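Local coordinates for protein uncharacterized HTH-type transcriptional regulator HI_0893 (Haemophilus influenzae, PDB 3QKX) that probably binds DNA at cis-regulatory sites as a TetR-family transcription factor, at residues 90-95 and 151-156. Residues are numbered along the deposited sequence; the frame is centred on the assembly and turned at random.
With SO4 (sulfate ion), chain F.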
ATOM      1  N   LYS A  90      -5.552 -16.322   2.937  1.00 52.94           N
ATOM      2  CA  LYS A  90      -4.480 -17.048   3.609  0.50 55.66           C
ATOM      3  C   LYS A  90      -3.298 -17.266   2.683  1.00 56.81           C
ATOM      4  O   LYS A  90      -2.124 -17.179   3.103  1.00 58.21           O
ATOM      5  CB  LYS A  90      -4.980 -18.413   4.092  0.50 58.55           C
ATOM      6  CG  LYS A  90      -6.026 -18.359   5.191  0.50 59.13           C
ATOM      7  CD  LYS A  90      -6.785 -19.660   5.245  0.50 61.51           C
ATOM      8  CE  LYS A  90      -6.204 -20.636   6.277  0.50 66.53           C
ATOM      9  NZ  LYS A  90      -6.953 -21.933   6.300  0.50 69.01           N
ATOM     10  N   ASN A  91      -3.591 -17.562   1.417  1.00 56.05           N
ATOM     11  CA  ASN A  91      -2.530 -17.705   0.429  1.00 57.52           C
ATOM     12  C   ASN A  91      -1.673 -16.452   0.379  1.00 56.90           C
ATOM     13  O   ASN A  91      -0.461 -16.546   0.398  1.00 59.60           O
ATOM     14  CB  ASN A  91      -3.073 -17.939  -0.969  1.00 57.49           C
ATOM     15  CG  ASN A  91      -3.715 -19.318  -1.158  1.00 59.04           C
ATOM     16  OD1 ASN A  91      -3.461 -20.252  -0.416  1.00 59.66           O
ATOM     17  ND2 ASN A  91      -4.587 -19.415  -2.153  1.00 56.96           N
ATOM     18  N   ILE A  92      -2.309 -15.280   0.340  1.00 54.24           N
ATOM     19  CA  ILE A  92      -1.570 -14.030   0.273  1.00 53.34           C
ATOM     20  C   ILE A  92      -0.811 -13.789   1.560  1.00 54.24           C
ATOM     21  O   ILE A  92       0.348 -13.398   1.523  1.00 56.12           O
ATOM     22  CB  ILE A  92      -2.497 -12.820   0.017  1.00 50.99           C
ATOM     23  CG1 ILE A  92      -3.146 -12.918  -1.362  1.00 50.76           C
ATOM     24  CG2 ILE A  92      -1.719 -11.521   0.097  1.00 48.30           C
ATOM     25  CD1 ILE A  92      -4.125 -11.730  -1.668  1.00 49.63           C
ATOM     26  N   TRP A  93      -1.478 -14.017   2.692  1.00 54.26           N
ATOM     27  CA  TRP A  93      -0.912 -13.747   4.020  1.00 55.39           C
ATOM     28  C   TRP A  93       0.331 -14.563   4.264  1.00 58.66           C
ATOM     29  O   TRP A  93       1.390 -14.015   4.589  1.00 59.95           O
ATOM     30  CB  TRP A  93      -1.951 -14.038   5.110  1.00 55.76           C
ATOM     31  CG  TRP A  93      -1.412 -13.995   6.485  1.00 57.83           C
ATOM     32  CD1 TRP A  93      -1.100 -15.064   7.287  1.00 60.87           C
ATOM     33  CD2 TRP A  93      -1.082 -12.832   7.235  1.00 57.53           C
ATOM     34  NE1 TRP A  93      -0.608 -14.630   8.482  1.00 61.00           N
ATOM     35  CE2 TRP A  93      -0.585 -13.262   8.481  1.00 59.64           C
ATOM     36  CE3 TRP A  93      -1.159 -11.474   6.982  1.00 55.29           C
ATOM     37  CZ2 TRP A  93      -0.168 -12.383   9.453  1.00 61.36           C
ATOM     38  CZ3 TRP A  93      -0.730 -10.593   7.970  1.00 57.03           C
ATOM     39  CH2 TRP A  93      -0.249 -11.054   9.178  1.00 58.78           C
ATOM     40  N   TYR A  94       0.211 -15.874   4.086  1.00 60.64           N
ATOM     41  CA  TYR A  94       1.337 -16.768   4.302  1.00 64.41           C
ATOM     42  C   TYR A  94       2.406 -16.617   3.244  1.00 65.25           C
ATOM     43  O   TYR A  94       3.551 -16.914   3.520  1.00 68.72           O
ATOM     44  CB  TYR A  94       0.882 -18.231   4.379  1.00 67.14           C
ATOM     45  CG  TYR A  94       0.075 -18.520   5.618  1.00 68.65           C
ATOM     46  CD1 TYR A  94       0.642 -18.401   6.890  1.00 70.89           C
ATOM     47  CD2 TYR A  94      -1.252 -18.922   5.524  1.00 68.71           C
ATOM     48  CE1 TYR A  94      -0.101 -18.657   8.034  1.00 73.37           C
ATOM     49  CE2 TYR A  94      -2.005 -19.168   6.648  1.00 70.97           C
ATOM     50  CZ  TYR A  94      -1.436 -19.033   7.902  1.00 73.80           C
ATOM     51  OH  TYR A  94      -2.213 -19.289   9.005  1.00 76.63           O
ATOM     52  N   PHE A  95       2.045 -16.188   2.033  1.00 63.39           N
ATOM     53  CA  PHE A  95       3.047 -15.985   0.985  1.00 64.71           C
ATOM     54  C   PHE A  95       3.973 -14.836   1.335  1.00 64.65           C
ATOM     55  O   PHE A  95       5.205 -14.961   1.173  1.00 68.07           O
ATOM     56  CB  PHE A  95       2.405 -15.721  -0.365  1.00 63.13           C
ATOM     57  CG  PHE A  95       3.382 -15.328  -1.430  1.00 66.09           C
ATOM     58  CD1 PHE A  95       4.155 -16.281  -2.059  1.00 71.08           C
ATOM     59  CD2 PHE A  95       3.518 -14.000  -1.823  1.00 67.89           C
ATOM     60  CE1 PHE A  95       5.049 -15.929  -3.047  1.00 73.01           C
ATOM     61  CE2 PHE A  95       4.418 -13.647  -2.820  1.00 68.93           C
ATOM     62  CZ  PHE A  95       5.174 -14.613  -3.426  1.00 71.66           C
ATOM     63  N   LEU A 151     -11.595  -3.394  -1.102  1.00 44.11           N
ATOM     64  CA  LEU A 151     -12.418  -3.523   0.110  1.00 43.12           C
ATOM     65  C   LEU A 151     -12.197  -4.832   0.877  1.00 42.54           C
ATOM     66  O   LEU A 151     -12.659  -4.942   2.008  1.00 42.24           O
ATOM     67  CB  LEU A 151     -13.920  -3.423  -0.227  1.00 43.05           C
ATOM     68  CG  LEU A 151     -14.498  -2.086  -0.672  1.00 45.98           C
ATOM     69  CD1 LEU A 151     -15.976  -2.240  -1.011  1.00 45.22           C
ATOM     70  CD2 LEU A 151     -14.319  -1.001   0.381  1.00 45.61           C
ATOM     71  N   SER A 152     -11.534  -5.822   0.278  1.00 42.59           N
ATOM     72  CA  SER A 152     -11.534  -7.184   0.844  1.00 42.88           C
ATOM     73  C   SER A 152     -10.113  -7.827   0.900  1.00 43.03           C
ATOM     74  O   SER A 152      -9.386  -7.662   1.906  1.00 43.19           O
ATOM     75  CB  SER A 152     -12.520  -8.060   0.091  1.00 42.99           C
ATOM     76  OG  SER A 152     -12.188  -8.149  -1.287  1.00 45.79           O
ATOM     77  N   LEU A 153      -9.693  -8.499  -0.171  1.00 43.04           N
ATOM     78  CA  LEU A 153      -8.396  -9.176  -0.154  1.00 43.58           C
ATOM     79  C   LEU A 153      -7.260  -8.231   0.138  1.00 43.02           C
ATOM     80  O   LEU A 153      -6.245  -8.644   0.688  1.00 43.64           O
ATOM     81  CB  LEU A 153      -8.086  -9.861  -1.478  1.00 44.78           C
ATOM     82  CG  LEU A 153      -8.375 -11.330  -1.588  1.00 47.25           C
ATOM     83  CD1 LEU A 153      -7.734 -11.864  -2.883  1.00 48.41           C
ATOM     84  CD2 LEU A 153      -7.853 -12.041  -0.373  1.00 48.66           C
ATOM     85  N   LYS A 154      -7.422  -6.964  -0.237  1.00 42.47           N
ATOM     86  CA  LYS A 154      -6.410  -5.955   0.039  1.00 42.26           C
ATOM     87  C   LYS A 154      -5.964  -5.961   1.481  1.00 42.01           C
ATOM     88  O   LYS A 154      -4.817  -5.677   1.722  1.00 43.41           O
ATOM     89  CB  LYS A 154      -6.910  -4.577  -0.347  1.00 42.27           C
ATOM     90  CG  LYS A 154      -5.911  -3.440  -0.227  1.00 42.77           C
ATOM     91  CD  LYS A 154      -4.644  -3.671  -1.005  1.00 42.61           C
ATOM     92  CE  LYS A 154      -3.798  -2.409  -1.076  1.00 44.97           C
ATOM     93  NZ  LYS A 154      -2.493  -2.630  -1.770  1.00 47.63           N
ATOM     94  N   THR A 155      -6.862  -6.285   2.427  1.00 41.63           N
ATOM     95  CA  THR A 155      -6.518  -6.332   3.859  1.00 42.33           C
ATOM     96  C   THR A 155      -5.343  -7.280   4.152  1.00 43.52           C
ATOM     97  O   THR A 155      -4.461  -6.962   4.943  1.00 43.51           O
ATOM     98  CB  THR A 155      -7.720  -6.754   4.727  1.00 42.85           C
ATOM     99  OG1 THR A 155      -8.312  -7.962   4.198  1.00 43.40           O
ATOM    100  CG2 THR A 155      -8.772  -5.628   4.803  1.00 40.67           C
ATOM    101  N   ALA A 156      -5.307  -8.407   3.451  1.00 44.25           N
ATOM    102  CA  ALA A 156      -4.229  -9.371   3.609  1.00 45.98           C
ATOM    103  C   ALA A 156      -2.892  -8.715   3.353  1.00 47.86           C
ATOM    104  O   ALA A 156      -1.963  -8.854   4.167  1.00 50.17           O
ATOM    105  CB  ALA A 156      -4.424 -10.516   2.711  1.00 45.58           C
TER
HETATM  106  S   SO4 F 208      -9.450 -24.821   7.966  0.75 89.52           S
HETATM  107  O1  SO4 F 208      -9.305 -25.130   6.539  0.75 86.88           O
HETATM  108  O2  SO4 F 208     -10.768 -24.247   8.248  0.75 88.10           O
HETATM  109  O3  SO4 F 208      -8.391 -23.886   8.360  0.75 89.06           O
HETATM  110  O4  SO4 F 208      -9.316 -26.037   8.761  0.75 89.43           O
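The indole of Trp93 presents its six-membered edge to the backbone carbonyl of Ala156, CE3 lying 3.9 Å from Ala156 O and the oxygen close to the ring plane; at its pyrrole end, CD1 sits over the centre of one face of Tyr94, 3.7 Å above that ring. Trp89, one helical turn back, meets Trp93 with the ring planes inclined by about 20° and donates through NE1 to Thr155 OG1. Placing CG of Trp93 anti to the backbone N (chi1 171°) brings the indole edge to Ala156 O. Ile92 illustrates how a beta-branched residue divides its contacts: CG2 rests 3.9 Å from Ala156 CB, while the extended CG1 arm brings CD1 to 3.8 Å from Leu153 CD1. With only a methyl group at Ala156, its CA lies 5.5 Å from that of Trp93. In the all-helical C-terminal domain of this TetR-family regulator, helix 81-98 thereby packs against the start of helix 154-165, with Leu71 of helix 52-72 touching both Ile92 and Leu153. Ser152 O accepts from both Thr155 N and Thr155 OG1. Away from this contact, Lys90 NZ makes a weak hydrogen bond to a sulfate, probably from the crystallisation liquor, that Arg86 also hydrogen-bonds.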